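Local coordinates for hemolysin-related protein (PDB 6MLT) that is a secreted matrix protein of cholera biofilms that binds calcium and sodium ions and probably recognises carbohydrate in biofilm adhesion, at residues D104-G109 with Y169-G174; Y122-I125 with N131-K134; T570-Q575 with S581-N586. All blocks are in the same frame, centred on the assembly; numbering follows the deposited sequence.

Interaction 1. Residues D104-G109 with Y169-G174; sequences DLDGDG and YSYESG. With NA (sodium ion), chain D.
Leu-105 lies over one face of the Tyr-171 ring, and this apolar pair makes most of the direct contact between 104-109 and 169-174. Leu-105 CB sits 4.0 Å from the Tyr-171 ring centroid, 19° off the normal, a CH-pi contact displaced toward the rim, while Leu-105 CD1 comes within 3.6 Å of Tyr-171 CD1. With CG anti to the backbone N (chi1 175°), Tyr-171 extends its ring from the hairpin turn to reach the metal-binding loop. Asp-106 CB adds a looser oblique approach near the phenol oxygen.

The polar link is indirect. One water, in the plane of the ring at its edge, joins Tyr-171 OH (2.8 Å) to Asp-106 OD2, to which it donates; the same carboxylate oxygen forms a salt bridge with Lys-133.

Metal bonds hold the loop. Asp-104 OD1, Asp-106 OD1 and Asp-108 OD1 bind the sodium ion, and Leu-110 O and Glu-112 complete the site. Asp-104 OD2 also accepts from Gly-109 N at 2.8 Å, on its syn side but 28° out of the carboxylate plane. This Asp-x-Asp-x-Asp-Gly loop, joining strands 101-103 and 112-115, is the EF-hand-like cation site of FG-GAP repeats in a beta-propeller.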
# COMPACT_ATOMS: atom_id res chain seq x y z
N ASP A 104 -14.06 12.36 -6.29
CA ASP A 104 -14.55 13.20 -7.38
C ASP A 104 -14.68 12.31 -8.60
O ASP A 104 -13.70 12.07 -9.32
CB ASP A 104 -13.62 14.38 -7.62
CG ASP A 104 -14.12 15.32 -8.72
OD1 ASP A 104 -15.18 15.05 -9.33
OD2 ASP A 104 -13.44 16.33 -8.97
N LEU A 105 -15.89 11.81 -8.84
CA LEU A 105 -16.08 10.77 -9.84
C LEU A 105 -16.24 11.34 -11.25
O LEU A 105 -15.88 10.66 -12.22
CB LEU A 105 -17.31 9.93 -9.48
CG LEU A 105 -17.22 9.15 -8.17
CD1 LEU A 105 -18.55 8.49 -7.84
CD2 LEU A 105 -16.12 8.11 -8.24
N ASP A 106 -16.78 12.54 -11.39
CA ASP A 106 -17.02 13.14 -12.70
C ASP A 106 -16.05 14.25 -13.04
O ASP A 106 -16.16 14.84 -14.12
CB ASP A 106 -18.46 13.65 -12.79
CG ASP A 106 -18.77 14.75 -11.78
OD1 ASP A 106 -17.92 15.07 -10.93
OD2 ASP A 106 -19.90 15.28 -11.85
N GLY A 107 -15.09 14.56 -12.16
CA GLY A 107 -14.06 15.53 -12.48
C GLY A 107 -14.51 16.97 -12.46
O GLY A 107 -13.90 17.81 -13.13
N ASP A 108 -15.55 17.31 -11.69
CA ASP A 108 -16.01 18.68 -11.59
C ASP A 108 -15.40 19.42 -10.41
O ASP A 108 -15.77 20.57 -10.14
CB ASP A 108 -17.55 18.73 -11.52
CG ASP A 108 -18.11 18.21 -10.20
OD1 ASP A 108 -17.33 17.72 -9.35
OD2 ASP A 108 -19.34 18.30 -10.02
N GLY A 109 -14.44 18.80 -9.71
CA GLY A 109 -13.79 19.42 -8.57
C GLY A 109 -14.50 19.23 -7.24
O GLY A 109 -14.05 19.79 -6.23
N TYR A 169 -19.65 -1.84 -11.11
CA TYR A 169 -20.46 -0.84 -11.78
C TYR A 169 -19.58 0.24 -12.39
O TYR A 169 -18.51 0.57 -11.87
CB TYR A 169 -21.44 -0.19 -10.81
CG TYR A 169 -22.39 -1.15 -10.11
CD1 TYR A 169 -21.94 -1.96 -9.07
CD2 TYR A 169 -23.72 -1.23 -10.48
CE1 TYR A 169 -22.81 -2.84 -8.43
CE2 TYR A 169 -24.59 -2.09 -9.85
CZ TYR A 169 -24.13 -2.89 -8.83
OH TYR A 169 -25.00 -3.75 -8.20
N SER A 170 -20.06 0.80 -13.50
CA SER A 170 -19.50 2.00 -14.09
C SER A 170 -20.29 3.21 -13.60
O SER A 170 -21.52 3.18 -13.60
CB SER A 170 -19.56 1.93 -15.62
OG SER A 170 -19.50 3.22 -16.19
N TYR A 171 -19.57 4.26 -13.20
CA TYR A 171 -20.24 5.49 -12.79
C TYR A 171 -21.19 5.98 -13.87
O TYR A 171 -22.28 6.48 -13.57
CB TYR A 171 -19.21 6.56 -12.45
CG TYR A 171 -19.82 7.91 -12.14
CD1 TYR A 171 -20.36 8.16 -10.89
CD2 TYR A 171 -19.85 8.92 -13.09
CE1 TYR A 171 -20.93 9.39 -10.59
CE2 TYR A 171 -20.41 10.16 -12.80
CZ TYR A 171 -20.95 10.38 -11.54
OH TYR A 171 -21.52 11.60 -11.23
N GLU A 172 -20.81 5.83 -15.13
CA GLU A 172 -21.58 6.32 -16.26
C GLU A 172 -22.67 5.35 -16.70
O GLU A 172 -23.82 5.75 -16.89
CB GLU A 172 -20.66 6.63 -17.44
N SER A 173 -22.34 4.07 -16.86
CA SER A 173 -23.24 3.14 -17.54
C SER A 173 -23.86 2.11 -16.63
O SER A 173 -24.69 1.32 -17.09
CB SER A 173 -22.49 2.44 -18.68
OG SER A 173 -21.52 1.55 -18.17
N GLY A 174 -23.51 2.09 -15.35
CA GLY A 174 -24.15 1.18 -14.41
C GLY A 174 -23.52 -0.20 -14.36
O GLY A 174 -22.33 -0.35 -14.63
NA NA D . -17.44 15.47 -8.69
O HOH W 1 -21.76 13.37 -13.33

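Interaction 2. Residues Y122-I125 with N131-K134; sequences YINI and NIKK
Ile-125 and Lys-134 turn their side chains alike: CG1 of the isoleucine (chi1 -56°) and CG of the lysine (chi1 -71°) each stand anti to their own carbonyl carbon. Paired across the strands on one face of the sheet, the two side chains start side by side, Ile-125 CB and Lys-134 CB being 4.1 Å apart. On Ile-132 the CG1 branch is instead anti to the backbone N, and it carries Ile-132 CD1 to 3.6 Å from Ile-125 O; the same methyl packs against Asn-124 CB and OD1, the latter accepting a hydrogen bond from Gln-135 NE2.

Between the strands, Ile-125 and Lys-134 form an antiparallel hydrogen-bonded pair. Ile-125 N donates to Lys-134 O at 2.8 Å. In return, Ile-125 O accepts from two successive amides, Lys-133 N at 2.8 Å and Lys-134 N at 3.1 Å. The second bond is the straighter at hydrogen, 164°, and uses a lone pair of the carbonyl. Two residues facing one make a classic beta bulge, placed near the start of strand 132-137, an outermost strand of its four-stranded sheet. Lys-133 CB lies 3.4 Å from Ile-125 O, which accepts both bonds.

From the bulge the two lysines reach separate targets. Lys-133 is fully extended, and its NZ hydrogen-bonds Glu-112 OE2, a ligand of the neighbouring sodium ion. Lys-134 bends at its third torsion; its NZ hydrogen-bonds Tyr-171 O and makes a cation-pi contact with the Tyr-171 ring.

Backbone bonding thus sets the register, while aliphatic stems do the packing across the hairpin. The charged ends are spent beyond it, and a lysine ammonium set among metal-binding carboxylates would be expected to offset part of their negative charge.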
# COMPACT_ATOMS: atom_id res chain seq x y z
N TYR A 122 -30.95 0.86 -5.29
CA TYR A 122 -29.95 1.67 -5.98
C TYR A 122 -28.68 1.83 -5.16
O TYR A 122 -28.72 1.90 -3.93
CB TYR A 122 -30.51 3.08 -6.30
CG TYR A 122 -31.56 3.01 -7.36
CD1 TYR A 122 -31.20 2.84 -8.69
CD2 TYR A 122 -32.91 3.05 -7.04
CE1 TYR A 122 -32.15 2.74 -9.67
CE2 TYR A 122 -33.87 2.94 -8.02
CZ TYR A 122 -33.49 2.79 -9.33
OH TYR A 122 -34.43 2.67 -10.32
N ILE A 123 -27.56 1.89 -5.87
CA ILE A 123 -26.39 2.58 -5.34
C ILE A 123 -26.66 4.07 -5.44
O ILE A 123 -26.93 4.60 -6.52
CB ILE A 123 -25.12 2.17 -6.10
CG1 ILE A 123 -24.76 0.71 -5.77
CG2 ILE A 123 -23.95 3.08 -5.74
CD1 ILE A 123 -23.77 0.10 -6.71
N ASN A 124 -26.61 4.76 -4.30
CA ASN A 124 -26.88 6.19 -4.24
C ASN A 124 -25.57 6.96 -4.28
O ASN A 124 -24.65 6.67 -3.51
CB ASN A 124 -27.65 6.54 -2.97
CG ASN A 124 -29.03 5.95 -2.97
OD1 ASN A 124 -29.76 6.07 -3.96
ND2 ASN A 124 -29.40 5.28 -1.89
N ILE A 125 -25.49 7.93 -5.18
CA ILE A 125 -24.31 8.77 -5.29
C ILE A 125 -24.73 10.20 -4.96
O ILE A 125 -25.50 10.82 -5.71
CB ILE A 125 -23.67 8.67 -6.68
CG1 ILE A 125 -23.36 7.19 -6.97
CG2 ILE A 125 -22.41 9.53 -6.75
CD1 ILE A 125 -22.75 6.92 -8.33
N ASN A 131 -27.01 15.66 -1.22
CA ASN A 131 -28.17 15.49 -2.07
C ASN A 131 -27.88 14.48 -3.17
O ASN A 131 -26.77 14.41 -3.70
CB ASN A 131 -28.60 16.82 -2.67
CG ASN A 131 -29.17 17.75 -1.63
OD1 ASN A 131 -30.04 17.37 -0.84
ND2 ASN A 131 -28.67 18.98 -1.60
N ILE A 132 -28.92 13.73 -3.54
CA ILE A 132 -28.77 12.69 -4.55
C ILE A 132 -28.35 13.32 -5.87
O ILE A 132 -28.91 14.34 -6.30
CB ILE A 132 -30.07 11.89 -4.70
CG1 ILE A 132 -29.88 10.73 -5.68
CG2 ILE A 132 -31.21 12.79 -5.18
CD1 ILE A 132 -28.90 9.68 -5.20
N LYS A 133 -27.36 12.72 -6.52
CA LYS A 133 -26.86 13.17 -7.80
C LYS A 133 -27.00 12.11 -8.88
O LYS A 133 -27.48 12.41 -9.98
CB LYS A 133 -25.38 13.58 -7.66
CG LYS A 133 -24.70 14.02 -8.95
CD LYS A 133 -23.35 14.64 -8.64
CE LYS A 133 -22.54 14.89 -9.90
NZ LYS A 133 -21.41 15.83 -9.65
N LYS A 134 -26.61 10.87 -8.58
CA LYS A 134 -26.81 9.75 -9.50
C LYS A 134 -27.29 8.54 -8.72
O LYS A 134 -27.05 8.41 -7.51
CB LYS A 134 -25.53 9.39 -10.26
CG LYS A 134 -25.11 10.40 -11.31
CD LYS A 134 -24.26 9.76 -12.41
CE LYS A 134 -25.11 8.88 -13.33
NZ LYS A 134 -24.34 8.37 -14.49

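Interaction 3. Residues T570-Q575 with S581-N586; sequences TRIWNQ and SDINAN
Ile-572 and Ile-583 meet tip to tip where two loop segments of the C-terminal region pass along strands 36-38, 101-103 and 150-152, within the beta-propeller part of the fold. Stretched toward 581-586 with CG1 anti to the backbone N (chi1 -179°), Ile-572 presses CD1 on Ile-583 CG1 at 3.5 Å, closer than usual for carbons. Asn-574, from the same segment, points head-on against Ile-583 beside Ile-572: Asn-574 OD1 is 3.5 Å from Ile-583 CG2, and its amide carbon and nitrogen lie beside CG1 and CD1.

Around this apolar centre the segments are joined through water. One water donates to both Arg-571 O and Ala-585 O. Another accepts from Gln-575 NE2 at 3.0 Å and donates to Asp-582 OD2 at 2.7 Å. A third accepts from Asn-574 ND2 beside Asp-582 O.

Farther out, Asn-574 ND2 hydrogen-bonds Ala-102 O, consistent with the amide being held in this rotation, and Asp-582 OD1 forms a salt bridge with Arg-196. Val-38 packs on Ile-572, and Ala-103 on Ile-583. Thr-570 OG1 donates to Ile-572 O at 2.7 Å, tilted 18° from the carbonyl plane.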
# COMPACT_ATOMS: atom_id res chain seq x y z
N THR A 570 -1.79 11.28 5.70
CA THR A 570 -2.60 11.50 4.51
C THR A 570 -3.63 12.61 4.75
O THR A 570 -4.17 12.76 5.84
CB THR A 570 -3.33 10.21 4.11
OG1 THR A 570 -4.08 10.43 2.91
CG2 THR A 570 -4.29 9.76 5.21
N ARG A 571 -3.89 13.38 3.69
CA ARG A 571 -4.96 14.37 3.71
C ARG A 571 -6.33 13.78 3.44
O ARG A 571 -7.33 14.50 3.51
CB ARG A 571 -4.70 15.45 2.65
CG ARG A 571 -3.39 16.21 2.77
CD ARG A 571 -3.37 17.15 3.94
NE ARG A 571 -4.59 17.94 4.13
CZ ARG A 571 -4.89 19.06 3.49
NH1 ARG A 571 -4.08 19.55 2.55
NH2 ARG A 571 -6.01 19.70 3.77
N ILE A 572 -6.41 12.49 3.10
CA ILE A 572 -7.65 11.91 2.60
C ILE A 572 -7.66 10.43 2.95
O ILE A 572 -6.64 9.74 2.86
CB ILE A 572 -7.78 12.14 1.07
CG1 ILE A 572 -9.09 11.55 0.54
CG2 ILE A 572 -6.59 11.54 0.32
CD1 ILE A 572 -9.48 12.10 -0.82
N TRP A 573 -8.83 9.95 3.37
CA TRP A 573 -9.05 8.52 3.64
C TRP A 573 -10.44 8.22 3.10
O TRP A 573 -11.44 8.30 3.82
CB TRP A 573 -8.92 8.21 5.12
CG TRP A 573 -8.86 6.75 5.42
CD1 TRP A 573 -9.87 5.84 5.25
CD2 TRP A 573 -7.75 6.02 5.95
NE1 TRP A 573 -9.45 4.59 5.64
CE2 TRP A 573 -8.15 4.67 6.07
CE3 TRP A 573 -6.45 6.38 6.33
CZ2 TRP A 573 -7.30 3.68 6.56
CZ3 TRP A 573 -5.61 5.39 6.82
CH2 TRP A 573 -6.04 4.05 6.93
N ASN A 574 -10.50 7.89 1.82
CA ASN A 574 -11.75 8.03 1.08
C ASN A 574 -12.56 6.74 1.00
O ASN A 574 -13.70 6.78 0.52
CB ASN A 574 -11.46 8.54 -0.33
CG ASN A 574 -10.78 7.49 -1.17
OD1 ASN A 574 -9.68 7.04 -0.85
ND2 ASN A 574 -11.43 7.09 -2.24
N GLN A 575 -12.01 5.61 1.44
CA GLN A 575 -12.71 4.34 1.38
C GLN A 575 -12.10 3.41 2.42
O GLN A 575 -11.02 3.65 2.95
CB GLN A 575 -12.65 3.73 -0.03
CG GLN A 575 -11.25 3.37 -0.51
CD GLN A 575 -11.22 2.87 -1.94
OE1 GLN A 575 -12.07 3.22 -2.76
NE2 GLN A 575 -10.23 2.05 -2.25
N SER A 581 -2.89 4.75 -3.33
CA SER A 581 -2.61 4.77 -4.76
C SER A 581 -3.83 5.05 -5.62
O SER A 581 -3.66 5.43 -6.79
CB SER A 581 -1.98 3.45 -5.18
OG SER A 581 -0.81 3.23 -4.42
N ASP A 582 -5.04 4.87 -5.10
CA ASP A 582 -6.25 5.05 -5.88
C ASP A 582 -6.93 6.39 -5.63
O ASP A 582 -8.09 6.56 -6.02
CB ASP A 582 -7.23 3.91 -5.59
CG ASP A 582 -7.04 2.73 -6.53
OD1 ASP A 582 -6.74 2.97 -7.72
OD2 ASP A 582 -7.19 1.57 -6.08
N ILE A 583 -6.25 7.34 -5.00
CA ILE A 583 -6.87 8.63 -4.72
C ILE A 583 -5.78 9.69 -4.68
O ILE A 583 -4.69 9.48 -4.15
CB ILE A 583 -7.67 8.58 -3.40
CG1 ILE A 583 -8.56 9.81 -3.26
CG2 ILE A 583 -6.75 8.44 -2.19
CD1 ILE A 583 -9.75 9.82 -4.19
N ASN A 584 -6.08 10.84 -5.28
CA ASN A 584 -5.25 12.02 -5.16
C ASN A 584 -5.75 12.89 -4.01
O ASN A 584 -6.86 12.71 -3.51
CB ASN A 584 -5.25 12.81 -6.47
CG ASN A 584 -4.71 12.00 -7.65
OD1 ASN A 584 -3.73 11.28 -7.52
ND2 ASN A 584 -5.37 12.13 -8.80
N ALA A 585 -4.91 13.84 -3.58
CA ALA A 585 -5.25 14.66 -2.42
C ALA A 585 -6.53 15.45 -2.66
O ALA A 585 -7.33 15.65 -1.74
CB ALA A 585 -4.09 15.59 -2.09
N ASN A 586 -6.75 15.91 -3.89
CA ASN A 586 -7.94 16.68 -4.23
C ASN A 586 -9.17 15.81 -4.48
O ASN A 586 -10.22 16.35 -4.86
CB ASN A 586 -7.67 17.55 -5.47
CG ASN A 586 -7.33 16.74 -6.70
OD1 ASN A 586 -7.44 15.51 -6.70
ND2 ASN A 586 -6.93 17.42 -7.77
O HOH W 2 -7.88 16.69 1.27
O HOH W 3 -10.25 5.41 -4.54
O HOH W 4 -9.66 1.31 -5.06

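Overall arrangement
Interaction 2 lies within the propeller sheet of strands 101-103 to 132-137, whereas interaction 1 joins a loop of that same sheet to the 167-178 hairpin of the next. The two touch directly, interaction 2 being nested along the chain within the loop that interaction 1 closes, and two lysines of interaction 2 connect it to both segments of interaction 1. Both contacts are partly buried; interaction 3 is buried and nearer the centre of the chain. It touches neither, its nearest atoms being about 5 Å from interaction 1, though it packs on strand 101-103, which leads into the metal loop. Chemistry differs accordingly: metal coordination with aromatic packing in interaction 1, paired backbone amides in interaction 2, and isoleucine packing flanked by water bridges in interaction 3.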